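Local structure of Mgp-operon protein 3 (Mycoplasma pneumoniae, 6RJ1) at residues L28-A33 with Y114-K119; H37-L42 with S59-V64; L82-Q87 with S108-S113; M366-P371 with I447-H452. The protein probably helps the bacterium attach to host cells, acting as an extracellular, membrane-anchored adhesin alongside the P1 protein. All coordinates share one frame; numbering follows the deposited sequence. Where two conformers were deposited one is given.

Contact 1 (L28-A33 with Y114-K119); sequences LDVVRA and YVLIFK
L28 and F118 reach toward each other tip to tip, and the way a leucine fork meets an aromatic ring here illustrates how a short strand-to-helix corner can seat itself against a sheet. CD2 of L28 stands over the centre of one F118 face, 4.1 Å from the ring centroid and 11° off its normal, a CH-pi contact. The other methyl of the fork is displaced toward the ring's border, where L28 CD1 lies 3.9 Å from F118 CE2. In L28, chi1 of 165° sets CG anti to the backbone N, and chi2 then turns the two methyls to the ring.

The rim of F118 is met by the helix that follows. A33 CB approaches CE2 of F118 at 3.9 Å, near the ring plane, and the carbonyl O of V30 lies in that plane, 3.9 Å from F118 CZ. Two residues earlier on the strand, L116 is crossed obliquely by V30, whose CG1 rests on L116 CD1.

The helix turn that brings V30 and A33 to the ring starts at D29, the N-cap of helix 30-33, whose side chain sets out away from strand 114-119: D29 OD1 accepts from R32 N at 3.3 Å, the donor standing above the carboxylate plane.

Strand 28-29 pairs through L28 with L14 of strand 13-17, while L116 bonds with A55 of strand 52-59 and V115 with I132 of strand 125-135. L28 and V30 also lean on L53 and A55, placing helix 30-33 against the face of the large mixed sheet that carries F118.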
loop_
_atom_site.group_PDB
_atom_site.type_symbol
_atom_site.label_atom_id
_atom_site.label_comp_id
_atom_site.label_asym_id
_atom_site.label_seq_id
_atom_site.Cartn_x
_atom_site.Cartn_y
_atom_site.Cartn_z
ATOM N N LEU A 28 29.435 -7.282 -9.476
ATOM C CA LEU A 28 28.648 -8.011 -10.458
ATOM C C LEU A 28 27.583 -7.114 -11.106
ATOM O O LEU A 28 26.693 -6.636 -10.403
ATOM C CB LEU A 28 28.022 -9.246 -9.766
ATOM C CG LEU A 28 26.884 -9.993 -10.475
ATOM C CD1 LEU A 28 27.415 -11.070 -11.394
ATOM C CD2 LEU A 28 25.921 -10.577 -9.470
ATOM N N ASP A 29 27.668 -6.904 -12.446
ATOM C CA ASP A 29 26.656 -6.151 -13.189
ATOM C C ASP A 29 25.586 -7.162 -13.539
ATOM O O ASP A 29 25.702 -7.895 -14.524
ATOM C CB ASP A 29 27.208 -5.463 -14.451
ATOM C CG ASP A 29 26.231 -4.518 -15.162
ATOM O OD1 ASP A 29 24.993 -4.750 -15.084
ATOM O OD2 ASP A 29 26.700 -3.554 -15.797
ATOM N N VAL A 30 24.570 -7.223 -12.679
ATOM C CA VAL A 30 23.439 -8.139 -12.713
ATOM C C VAL A 30 22.771 -8.202 -14.107
ATOM O O VAL A 30 22.515 -9.302 -14.605
ATOM C CB VAL A 30 22.472 -7.762 -11.559
ATOM C CG1 VAL A 30 21.098 -8.380 -11.720
ATOM C CG2 VAL A 30 23.068 -8.139 -10.207
ATOM N N VAL A 31 22.557 -7.038 -14.752
ATOM C CA VAL A 31 21.917 -6.925 -16.069
ATOM C C VAL A 31 22.832 -7.480 -17.191
ATOM O O VAL A 31 22.361 -8.291 -18.000
ATOM C CB VAL A 31 21.403 -5.479 -16.322
ATOM C CG1 VAL A 31 20.929 -5.280 -17.760
ATOM C CG2 VAL A 31 20.286 -5.132 -15.350
ATOM N N ARG A 32 24.110 -7.059 -17.226
ATOM C CA ARG A 32 25.100 -7.521 -18.204
ATOM C C ARG A 32 25.346 -9.033 -18.072
ATOM O O ARG A 32 25.360 -9.735 -19.086
ATOM C CB ARG A 32 26.425 -6.756 -18.035
ATOM C CG ARG A 32 26.786 -5.860 -19.212
ATOM C CD ARG A 32 26.636 -4.389 -18.869
ATOM N NE ARG A 32 27.076 -3.524 -19.963
ATOM C CZ ARG A 32 27.272 -2.212 -19.859
ATOM N NH1 ARG A 32 27.093 -1.596 -18.697
ATOM N NH2 ARG A 32 27.670 -1.511 -20.912
ATOM N N ALA A 33 25.517 -9.527 -16.819
ATOM C CA ALA A 33 25.786 -10.942 -16.500
ATOM C C ALA A 33 24.641 -11.875 -16.866
ATOM O O ALA A 33 24.895 -13.023 -17.227
ATOM C CB ALA A 33 26.132 -11.101 -15.027
ATOM N N TYR A 114 12.245 -10.097 -14.671
ATOM C CA TYR A 114 12.870 -11.383 -14.379
ATOM C C TYR A 114 13.388 -11.475 -12.969
ATOM O O TYR A 114 13.780 -10.471 -12.370
ATOM C CB TYR A 114 14.042 -11.661 -15.340
ATOM C CG TYR A 114 13.618 -12.058 -16.731
ATOM C CD1 TYR A 114 13.336 -13.386 -17.045
ATOM C CD2 TYR A 114 13.522 -11.112 -17.748
ATOM C CE1 TYR A 114 12.946 -13.758 -18.330
ATOM C CE2 TYR A 114 13.127 -11.469 -19.034
ATOM C CZ TYR A 114 12.840 -12.794 -19.324
ATOM O OH TYR A 114 12.444 -13.140 -20.596
ATOM N N VAL A 115 13.398 -12.707 -12.457
ATOM C CA VAL A 115 14.014 -13.083 -11.196
ATOM C C VAL A 115 15.259 -13.819 -11.680
ATOM O O VAL A 115 15.138 -14.777 -12.456
ATOM C CB VAL A 115 13.112 -13.958 -10.287
ATOM C CG1 VAL A 115 13.926 -14.633 -9.188
ATOM C CG2 VAL A 115 11.988 -13.133 -9.683
ATOM N N LEU A 116 16.446 -13.320 -11.305
ATOM C CA LEU A 116 17.719 -13.901 -11.729
ATOM C C LEU A 116 18.348 -14.689 -10.600
ATOM O O LEU A 116 18.368 -14.220 -9.460
ATOM C CB LEU A 116 18.697 -12.820 -12.222
ATOM C CG LEU A 116 18.128 -11.679 -13.053
ATOM C CD1 LEU A 116 19.131 -10.595 -13.206
ATOM C CD2 LEU A 116 17.680 -12.147 -14.413
ATOM N N ILE A 117 18.868 -15.880 -10.921
ATOM C CA ILE A 117 19.525 -16.765 -9.966
ATOM C C ILE A 117 21.009 -16.841 -10.320
ATOM O O ILE A 117 21.371 -17.093 -11.478
ATOM C CB ILE A 117 18.858 -18.173 -9.935
ATOM C CG1 ILE A 117 17.310 -18.099 -9.778
ATOM C CG2 ILE A 117 19.493 -19.098 -8.884
ATOM C CD1 ILE A 117 16.717 -17.429 -8.478
ATOM N N PHE A 118 21.859 -16.617 -9.309
ATOM C CA PHE A 118 23.309 -16.655 -9.431
ATOM C C PHE A 118 23.879 -17.651 -8.441
ATOM O O PHE A 118 23.338 -17.815 -7.348
ATOM C CB PHE A 118 23.907 -15.265 -9.164
ATOM C CG PHE A 118 23.590 -14.216 -10.202
ATOM C CD1 PHE A 118 22.442 -13.434 -10.098
ATOM C CD2 PHE A 118 24.458 -13.982 -11.267
ATOM C CE1 PHE A 118 22.158 -12.454 -11.053
ATOM C CE2 PHE A 118 24.175 -12.998 -12.221
ATOM C CZ PHE A 118 23.028 -12.240 -12.107
ATOM N N LYS A 119 24.968 -18.316 -8.825
ATOM C CA LYS A 119 25.671 -19.272 -7.974
ATOM C C LYS A 119 27.020 -18.683 -7.608
ATOM O O LYS A 119 27.622 -17.993 -8.439
ATOM C CB LYS A 119 25.814 -20.658 -8.637
ATOM C CG LYS A 119 26.734 -20.781 -9.855
ATOM C CD LYS A 119 26.977 -22.249 -10.201
ATOM C CE LYS A 119 27.533 -22.428 -11.593
ATOM N NZ LYS A 119 26.504 -22.195 -12.656
#

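Contact 2 (H37-L42 with S59-V64); sequences HPSYEL and SALVRV
An ST turn at S59, where strand 52-59 runs out, meets S39, in the turn that leads into the hairpin partner, strand 40-48. The two hydroxyls come together directly: OG of S39 and OG of S59 are 2.7 Å apart, a hydrogen bond in which either may donate. S59 OG also accepts from L61 N at 3.0 Å, the bond that defines the turn. On the other segment S39 is tied back to H37. S39 N donates to H37 ND1 over 3.0 Å at 165°, and S39 OG bonds to the same ring nitrogen at 2.9 Å, forming a chain of polar groups from imidazole through two serines to a backbone N-H.

OG of S39 lies between its own backbone N and carbonyl carbon (chi1 63°), where it can serve both H37 and S59. CB of S59 sits over the centre of the Y40 ring, 3.9 Å from the centroid. L61 adds an apolar contact, with CD1 3.9 Å from H37 CE1 and the two side chains at about a right angle.

Type I turns from H37 to Y40 and from S59 to V62 thus lie side by side, as loops entering and leaving the open end of an antiparallel beta-hairpin.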
loop_
_atom_site.group_PDB
_atom_site.type_symbol
_atom_site.label_atom_id
_atom_site.label_comp_id
_atom_site.label_asym_id
_atom_site.label_seq_id
_atom_site.Cartn_x
_atom_site.Cartn_y
_atom_site.Cartn_z
ATOM N N HIS A 37 18.979 -6.793 -21.842
ATOM C CA HIS A 37 18.968 -5.508 -22.522
ATOM C C HIS A 37 19.344 -4.355 -21.549
ATOM O O HIS A 37 18.927 -4.390 -20.381
ATOM C CB HIS A 37 17.567 -5.272 -23.128
ATOM C CG HIS A 37 17.495 -4.071 -24.019
ATOM N ND1 HIS A 37 17.226 -2.809 -23.510
ATOM C CD2 HIS A 37 17.738 -3.962 -25.345
ATOM C CE1 HIS A 37 17.279 -1.986 -24.544
ATOM N NE2 HIS A 37 17.576 -2.633 -25.669
ATOM N N PRO A 38 20.098 -3.321 -22.028
ATOM C CA PRO A 38 20.477 -2.194 -21.150
ATOM C C PRO A 38 19.352 -1.475 -20.406
ATOM O O PRO A 38 19.636 -0.846 -19.388
ATOM C CB PRO A 38 21.189 -1.231 -22.102
ATOM C CG PRO A 38 21.685 -2.077 -23.193
ATOM C CD PRO A 38 20.679 -3.156 -23.378
ATOM N N SER A 39 18.095 -1.558 -20.888
ATOM C CA SER A 39 16.935 -0.920 -20.236
ATOM C C SER A 39 16.561 -1.560 -18.892
ATOM O O SER A 39 15.802 -0.958 -18.118
ATOM C CB SER A 39 15.720 -0.912 -21.156
ATOM O OG SER A 39 15.297 -2.231 -21.457
ATOM N N TYR A 40 17.068 -2.782 -18.628
ATOM C CA TYR A 40 16.811 -3.471 -17.374
ATOM C C TYR A 40 17.493 -2.779 -16.218
ATOM O O TYR A 40 18.595 -2.251 -16.358
ATOM C CB TYR A 40 17.160 -4.954 -17.441
ATOM C CG TYR A 40 16.093 -5.784 -18.117
ATOM C CD1 TYR A 40 14.970 -6.217 -17.416
ATOM C CD2 TYR A 40 16.211 -6.151 -19.454
ATOM C CE1 TYR A 40 13.983 -6.981 -18.034
ATOM C CE2 TYR A 40 15.237 -6.922 -20.080
ATOM C CZ TYR A 40 14.124 -7.335 -19.366
ATOM O OH TYR A 40 13.178 -8.118 -19.977
ATOM N N GLU A 41 16.794 -2.739 -15.089
ATOM C CA GLU A 41 17.193 -2.059 -13.873
ATOM C C GLU A 41 16.986 -3.007 -12.682
ATOM O O GLU A 41 15.924 -3.627 -12.565
ATOM C CB GLU A 41 16.348 -0.773 -13.750
ATOM C CG GLU A 41 16.509 0.033 -12.470
ATOM C CD GLU A 41 15.228 0.683 -11.954
ATOM O OE1 GLU A 41 15.223 1.927 -11.813
ATOM O OE2 GLU A 41 14.235 -0.040 -11.690
ATOM N N LEU A 42 18.022 -3.141 -11.820
ATOM C CA LEU A 42 17.965 -3.977 -10.624
ATOM C C LEU A 42 17.105 -3.265 -9.572
ATOM O O LEU A 42 17.409 -2.130 -9.202
ATOM C CB LEU A 42 19.380 -4.305 -10.121
ATOM C CG LEU A 42 19.501 -4.931 -8.729
ATOM C CD1 LEU A 42 18.907 -6.321 -8.681
ATOM C CD2 LEU A 42 20.943 -4.954 -8.271
ATOM N N SER A 59 12.267 -3.578 -16.897
ATOM C CA SER A 59 12.631 -2.646 -17.962
ATOM C C SER A 59 11.532 -1.627 -18.184
ATOM O O SER A 59 10.352 -1.988 -18.167
ATOM C CB SER A 59 12.928 -3.400 -19.257
ATOM O OG SER A 59 12.841 -2.570 -20.402
ATOM N N ALA A 60 11.922 -0.355 -18.425
ATOM C CA ALA A 60 11.001 0.755 -18.703
ATOM C C ALA A 60 10.407 0.628 -20.124
ATOM O O ALA A 60 9.584 1.449 -20.542
ATOM C CB ALA A 60 11.727 2.079 -18.549
ATOM N N LEU A 61 10.833 -0.401 -20.861
ATOM C CA LEU A 61 10.350 -0.657 -22.206
ATOM C C LEU A 61 9.222 -1.676 -22.226
ATOM O O LEU A 61 8.699 -1.963 -23.302
ATOM C CB LEU A 61 11.493 -1.083 -23.140
ATOM C CG LEU A 61 12.463 0.014 -23.572
ATOM C CD1 LEU A 61 13.679 -0.588 -24.223
ATOM C CD2 LEU A 61 11.809 1.013 -24.510
ATOM N N VAL A 62 8.834 -2.218 -21.050
ATOM C CA VAL A 62 7.744 -3.187 -20.946
ATOM C C VAL A 62 6.413 -2.513 -21.334
ATOM O O VAL A 62 6.164 -1.382 -20.920
ATOM C CB VAL A 62 7.702 -3.906 -19.563
ATOM C CG1 VAL A 62 7.204 -2.995 -18.438
ATOM C CG2 VAL A 62 6.882 -5.188 -19.631
ATOM N N ARG A 63 5.610 -3.168 -22.187
ATOM C CA ARG A 63 4.313 -2.648 -22.612
ATOM C C ARG A 63 3.240 -3.719 -22.459
ATOM O O ARG A 63 3.429 -4.843 -22.916
ATOM C CB ARG A 63 4.362 -2.060 -24.041
ATOM C CG ARG A 63 5.144 -0.742 -24.155
ATOM C CD ARG A 63 4.594 0.383 -23.283
ATOM N NE ARG A 63 5.339 1.633 -23.444
ATOM C CZ ARG A 63 6.479 1.927 -22.818
ATOM N NH1 ARG A 63 7.029 1.057 -21.979
ATOM N NH2 ARG A 63 7.077 3.094 -23.029
ATOM N N VAL A 64 2.143 -3.385 -21.756
ATOM C CA VAL A 64 1.055 -4.335 -21.511
ATOM C C VAL A 64 -0.246 -3.858 -22.166
ATOM O O VAL A 64 -0.525 -2.659 -22.190
ATOM C CB VAL A 64 0.893 -4.687 -19.997
ATOM C CG1 VAL A 64 -0.195 -5.730 -19.768
ATOM C CG2 VAL A 64 2.209 -5.174 -19.393
#

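Contact 3 (L82-Q87 with S108-S113); sequences LSFDTQ and SQDFAS
F84 and D110 press together at their beta carbons, CB to CB at 3.5 Å, and their ring and carboxylate planes are 41° apart. The ring of F84 extends along the loop until CZ reaches A112 CB at 3.6 Å. Neither D110 CB nor A112 CB settles on the ring's face or edge; both approach obliquely.

In D110, CG is held between the backbone N and the carbonyl carbon (chi1 45°). From there OD1 of D110 accepts from A112 N at 3.1 Å, meeting the N-H on the anti side and 30° out of the carboxylate plane: an Asx turn, beside which A112 CB lies against the end of the ring. T86, the first residue of helix 86-93, has CG2 anti to its backbone N, and this methyl touches S108 OG at 3.3 Å.

OD2 of D110 forms a salt bridge with K133 of strand 125-135, and Y451 of helix 446-454 meets the F84 ring edge-to-face. The two segments share no hydrogen bond of their own. D110 bonds to A112 N and K133 rather than to segment 82-87, which implies that its contact with F84 is van der Waals packing, while the aspartate is probably stabilised in its charged form by the lysine.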
loop_
_atom_site.group_PDB
_atom_site.type_symbol
_atom_site.label_atom_id
_atom_site.label_comp_id
_atom_site.label_asym_id
_atom_site.label_seq_id
_atom_site.Cartn_x
_atom_site.Cartn_y
_atom_site.Cartn_z
ATOM N N LEU A 82 -4.955 -10.325 -21.006
ATOM C CA LEU A 82 -3.718 -9.658 -20.627
ATOM C C LEU A 82 -2.567 -10.257 -21.439
ATOM O O LEU A 82 -2.426 -11.480 -21.510
ATOM C CB LEU A 82 -3.491 -9.869 -19.117
ATOM C CG LEU A 82 -3.590 -8.658 -18.183
ATOM C CD1 LEU A 82 -4.709 -7.719 -18.573
ATOM C CD2 LEU A 82 -3.770 -9.097 -16.750
ATOM N N SER A 83 -1.779 -9.393 -22.091
ATOM C CA SER A 83 -0.616 -9.795 -22.888
ATOM C C SER A 83 0.389 -8.660 -23.002
ATOM O O SER A 83 0.043 -7.499 -22.766
ATOM C CB SER A 83 -1.033 -10.257 -24.279
ATOM O OG SER A 83 -1.656 -9.203 -24.992
ATOM N N PHE A 84 1.631 -8.996 -23.370
ATOM C CA PHE A 84 2.663 -7.996 -23.571
ATOM C C PHE A 84 2.551 -7.456 -24.999
ATOM O O PHE A 84 2.415 -8.237 -25.945
ATOM C CB PHE A 84 4.061 -8.573 -23.301
ATOM C CG PHE A 84 4.372 -8.935 -21.864
ATOM C CD1 PHE A 84 4.549 -7.946 -20.898
ATOM C CD2 PHE A 84 4.546 -10.261 -21.488
ATOM C CE1 PHE A 84 4.848 -8.283 -19.577
ATOM C CE2 PHE A 84 4.857 -10.595 -20.164
ATOM C CZ PHE A 84 4.999 -9.604 -19.217
ATOM N N ASP A 85 2.555 -6.120 -25.142
ATOM C CA ASP A 85 2.475 -5.427 -26.423
ATOM C C ASP A 85 3.880 -5.210 -27.000
ATOM O O ASP A 85 4.469 -4.136 -26.835
ATOM C CB ASP A 85 1.701 -4.100 -26.293
ATOM C CG ASP A 85 1.038 -3.654 -27.587
ATOM O OD1 ASP A 85 1.766 -3.382 -28.575
ATOM O OD2 ASP A 85 -0.210 -3.607 -27.623
ATOM N N THR A 86 4.404 -6.249 -27.679
ATOM C CA THR A 86 5.719 -6.297 -28.329
ATOM C C THR A 86 5.898 -5.151 -29.349
ATOM O O THR A 86 6.989 -4.579 -29.434
ATOM C CB THR A 86 5.939 -7.709 -28.913
ATOM O OG1 THR A 86 6.040 -8.630 -27.825
ATOM C CG2 THR A 86 7.196 -7.823 -29.782
ATOM N N GLN A 87 4.820 -4.807 -30.081
ATOM C CA GLN A 87 4.789 -3.732 -31.073
ATOM C C GLN A 87 5.018 -2.352 -30.441
ATOM O O GLN A 87 5.774 -1.551 -30.996
ATOM C CB GLN A 87 3.475 -3.766 -31.870
ATOM C CG GLN A 87 3.413 -4.904 -32.888
ATOM C CD GLN A 87 2.098 -4.966 -33.632
ATOM O OE1 GLN A 87 1.007 -4.910 -33.043
ATOM N NE2 GLN A 87 2.174 -5.108 -34.951
ATOM N N SER A 108 13.462 -9.381 -31.008
ATOM C CA SER A 108 12.091 -9.090 -30.558
ATOM C C SER A 108 11.873 -9.661 -29.154
ATOM O O SER A 108 12.207 -10.828 -28.894
ATOM C CB SER A 108 11.059 -9.665 -31.528
ATOM O OG SER A 108 9.736 -9.511 -31.032
ATOM N N GLN A 109 11.387 -8.806 -28.241
ATOM C CA GLN A 109 11.169 -9.148 -26.836
ATOM C C GLN A 109 10.073 -8.303 -26.223
ATOM O O GLN A 109 9.839 -7.169 -26.652
ATOM C CB GLN A 109 12.478 -9.022 -26.018
ATOM C CG GLN A 109 13.177 -7.670 -26.150
ATOM C CD GLN A 109 14.583 -7.640 -25.607
ATOM O OE1 GLN A 109 14.820 -7.828 -24.409
ATOM N NE2 GLN A 109 15.548 -7.370 -26.481
ATOM N N ASP A 110 9.421 -8.868 -25.203
ATOM C CA ASP A 110 8.347 -8.256 -24.424
ATOM C C ASP A 110 8.848 -7.367 -23.272
ATOM O O ASP A 110 8.045 -6.643 -22.684
ATOM C CB ASP A 110 7.429 -9.354 -23.868
ATOM C CG ASP A 110 8.127 -10.557 -23.249
ATOM O OD1 ASP A 110 9.127 -10.358 -22.522
ATOM O OD2 ASP A 110 7.678 -11.689 -23.498
ATOM N N PHE A 111 10.163 -7.451 -22.939
ATOM C CA PHE A 111 10.841 -6.730 -21.851
ATOM C C PHE A 111 10.195 -7.000 -20.480
ATOM O O PHE A 111 10.142 -6.114 -19.625
ATOM C CB PHE A 111 10.990 -5.221 -22.133
ATOM C CG PHE A 111 11.663 -4.867 -23.437
ATOM C CD1 PHE A 111 10.924 -4.719 -24.598
ATOM C CD2 PHE A 111 13.035 -4.632 -23.493
ATOM C CE1 PHE A 111 11.544 -4.365 -25.798
ATOM C CE2 PHE A 111 13.650 -4.268 -24.694
ATOM C CZ PHE A 111 12.901 -4.133 -25.835
ATOM N N ALA A 112 9.721 -8.247 -20.273
ATOM C CA ALA A 112 9.106 -8.704 -19.028
ATOM C C ALA A 112 10.124 -8.679 -17.893
ATOM O O ALA A 112 11.329 -8.769 -18.133
ATOM C CB ALA A 112 8.579 -10.118 -19.203
ATOM N N SER A 113 9.643 -8.574 -16.657
ATOM C CA SER A 113 10.505 -8.600 -15.486
ATOM C C SER A 113 11.039 -10.012 -15.231
ATOM O O SER A 113 10.382 -11.005 -15.559
ATOM C CB SER A 113 9.755 -8.088 -14.271
ATOM O OG SER A 113 9.319 -6.757 -14.491
#

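Contact 4 (M366-P371 with I447-H452); sequences MGVIVP and ITQLYH
Three hydrogen bonds link the loop residues G367 and I369 to Q449 and H452 on one side of helix 446-454. Two come from the amide of Q449, which grips the backbone of I369 at both ends. I369 N donates to Q449 OE1 at 2.8 Å, in the carbonyl plane and on a lone pair. In return, NE2 of Q449 donates to I369 O at 3.2 Å, almost straight at 178°, with the acceptor in the amide plane. A side-chain amide thereby occupies the place that a neighbouring strand would take, pairing with the N-H and C=O of one residue. A bend at chi2 of Q449 (-71°) turns CD toward the loop. The third bond runs from H452 ND1 to G367 O at 2.7 Å; the oxygen lies near the imidazole plane, and this direction puts a proton on ND1.

G367 is the exit of helix 360-365, which it ends in a Schellman motif. Its positive phi of 95° would press a beta carbon against the preceding carbonyl O. The chain leaves the helix here, with G367 O facing H452 ND1.

Apolar contacts fill in around these bonds. CG1 of I369 stands over the centre of one H452 face, 3.8 Å from the ring centroid, in a CH-pi contact. CD1 of I369 continues to T448 CG2 at 3.9 Å, one turn earlier on the helix. V368 crosses Q449 at about a right angle, its CG1 lying 3.6 Å from the Q449 amide carbon CD. V368 and V370 also touch L363 of helix 360-365.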
loop_
_atom_site.group_PDB
_atom_site.type_symbol
_atom_site.label_atom_id
_atom_site.label_comp_id
_atom_site.label_asym_id
_atom_site.label_seq_id
_atom_site.Cartn_x
_atom_site.Cartn_y
_atom_site.Cartn_z
ATOM N N MET A 366 8.887 6.790 -8.352
ATOM C CA MET A 366 7.949 5.825 -7.759
ATOM C C MET A 366 7.901 4.494 -8.551
ATOM O O MET A 366 7.211 3.547 -8.141
ATOM C CB MET A 366 6.536 6.410 -7.736
ATOM C CG MET A 366 6.345 7.482 -6.731
ATOM S SD MET A 366 4.771 8.285 -7.016
ATOM C CE MET A 366 3.675 7.066 -6.335
ATOM N N GLY A 367 8.592 4.462 -9.688
ATOM C CA GLY A 367 8.634 3.293 -10.549
ATOM C C GLY A 367 7.603 3.347 -11.654
ATOM O O GLY A 367 7.281 2.318 -12.253
ATOM N N VAL A 368 7.065 4.545 -11.919
ATOM C CA VAL A 368 6.089 4.756 -12.981
ATOM C C VAL A 368 6.911 5.060 -14.238
ATOM O O VAL A 368 7.885 5.818 -14.162
ATOM C CB VAL A 368 5.072 5.877 -12.604
ATOM C CG1 VAL A 368 4.269 6.352 -13.807
ATOM C CG2 VAL A 368 4.136 5.418 -11.489
ATOM N N ILE A 369 6.578 4.411 -15.366
ATOM C CA ILE A 369 7.274 4.630 -16.640
ATOM C C ILE A 369 6.904 6.020 -17.175
ATOM O O ILE A 369 5.764 6.240 -17.596
ATOM C CB ILE A 369 7.016 3.498 -17.690
ATOM C CG1 ILE A 369 7.397 2.097 -17.146
ATOM C CG2 ILE A 369 7.713 3.809 -19.038
ATOM C CD1 ILE A 369 6.735 0.928 -17.888
ATOM N N VAL A 370 7.856 6.958 -17.102
ATOM C CA VAL A 370 7.690 8.317 -17.614
ATOM C C VAL A 370 8.643 8.469 -18.812
ATOM O O VAL A 370 9.832 8.749 -18.618
ATOM C CB VAL A 370 7.861 9.430 -16.538
ATOM C CG1 VAL A 370 7.618 10.815 -17.130
ATOM C CG2 VAL A 370 6.933 9.196 -15.348
ATOM N N PRO A 371 8.161 8.215 -20.051
ATOM C CA PRO A 371 9.052 8.334 -21.226
ATOM C C PRO A 371 9.675 9.724 -21.376
ATOM O O PRO A 371 8.994 10.733 -21.213
ATOM C CB PRO A 371 8.148 7.955 -22.408
ATOM C CG PRO A 371 7.009 7.192 -21.794
ATOM C CD PRO A 371 6.794 7.832 -20.455
ATOM N N ILE A 447 -2.478 -0.490 -17.050
ATOM C CA ILE A 447 -2.122 -1.910 -16.968
ATOM C C ILE A 447 -0.596 -2.133 -17.078
ATOM O O ILE A 447 -0.060 -2.999 -16.377
ATOM C CB ILE A 447 -2.955 -2.782 -17.957
ATOM C CG1 ILE A 447 -2.869 -4.284 -17.600
ATOM C CG2 ILE A 447 -2.629 -2.520 -19.432
ATOM C CD1 ILE A 447 -3.511 -4.687 -16.280
ATOM N N THR A 448 0.096 -1.331 -17.911
ATOM C CA THR A 448 1.553 -1.386 -18.073
ATOM C C THR A 448 2.212 -0.894 -16.772
ATOM O O THR A 448 3.139 -1.535 -16.268
ATOM C CB THR A 448 1.958 -0.531 -19.284
ATOM O OG1 THR A 448 1.306 -1.033 -20.446
ATOM C CG2 THR A 448 3.463 -0.479 -19.496
ATOM N N GLN A 449 1.710 0.243 -16.230
ATOM C CA GLN A 449 2.206 0.857 -14.997
ATOM C C GLN A 449 2.015 -0.069 -13.829
ATOM O O GLN A 449 2.893 -0.136 -12.977
ATOM C CB GLN A 449 1.536 2.209 -14.704
ATOM C CG GLN A 449 1.618 3.245 -15.823
ATOM C CD GLN A 449 2.980 3.843 -16.073
ATOM O OE1 GLN A 449 4.014 3.401 -15.549
ATOM N NE2 GLN A 449 2.997 4.881 -16.889
ATOM N N LEU A 450 0.889 -0.802 -13.802
ATOM C CA LEU A 450 0.607 -1.776 -12.754
ATOM C C LEU A 450 1.567 -2.963 -12.873
ATOM O O LEU A 450 2.032 -3.452 -11.843
ATOM C CB LEU A 450 -0.860 -2.240 -12.759
ATOM C CG LEU A 450 -1.923 -1.213 -12.370
ATOM C CD1 LEU A 450 -3.301 -1.687 -12.772
ATOM C CD2 LEU A 450 -1.873 -0.879 -10.899
ATOM N N TYR A 451 1.917 -3.389 -14.106
ATOM C CA TYR A 451 2.878 -4.480 -14.262
ATOM C C TYR A 451 4.273 -4.068 -13.778
ATOM O O TYR A 451 4.864 -4.772 -12.954
ATOM C CB TYR A 451 2.917 -5.058 -15.692
ATOM C CG TYR A 451 3.956 -6.156 -15.835
ATOM C CD1 TYR A 451 3.694 -7.454 -15.396
ATOM C CD2 TYR A 451 5.235 -5.876 -16.314
ATOM C CE1 TYR A 451 4.667 -8.449 -15.460
ATOM C CE2 TYR A 451 6.217 -6.862 -16.375
ATOM C CZ TYR A 451 5.926 -8.147 -15.953
ATOM O OH TYR A 451 6.892 -9.112 -16.031
ATOM N N HIS A 452 4.787 -2.929 -14.290
ATOM C CA HIS A 452 6.105 -2.382 -13.946
ATOM C C HIS A 452 6.271 -2.126 -12.448
ATOM O O HIS A 452 7.310 -2.471 -11.895
ATOM C CB HIS A 452 6.389 -1.115 -14.755
ATOM C CG HIS A 452 7.818 -0.684 -14.711
ATOM N ND1 HIS A 452 8.235 0.324 -13.873
ATOM C CD2 HIS A 452 8.883 -1.143 -15.408
ATOM C CE1 HIS A 452 9.533 0.458 -14.087
ATOM N NE2 HIS A 452 9.967 -0.407 -15.003
#

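How the contacts relate
Contacts 2, 3 and 4 form a compact cluster, with the centre of contact 2 about 10 Å from those of contacts 3 and 4. Probable hydrogen bonds stitch them together: Y40 OH to A112 O at 2.7 Å and R63 O to D85 N at 2.7 Å join contacts 2 and 3, V64 N to T448 OG1 at 2.8 Å joins 2 and 4, and S113 N to Y451 OH at 2.9 Å joins 3 and 4. Contact 1 lies to one side, its centre about 22 Å from that of contact 4, and meets contact 2 by packing, V31 CG1 against H37 O at 3.4 Å. Segment 108-113 adjoins segment 114-119, on strand 114-121, carrying the chain from contact 3 to contact 1.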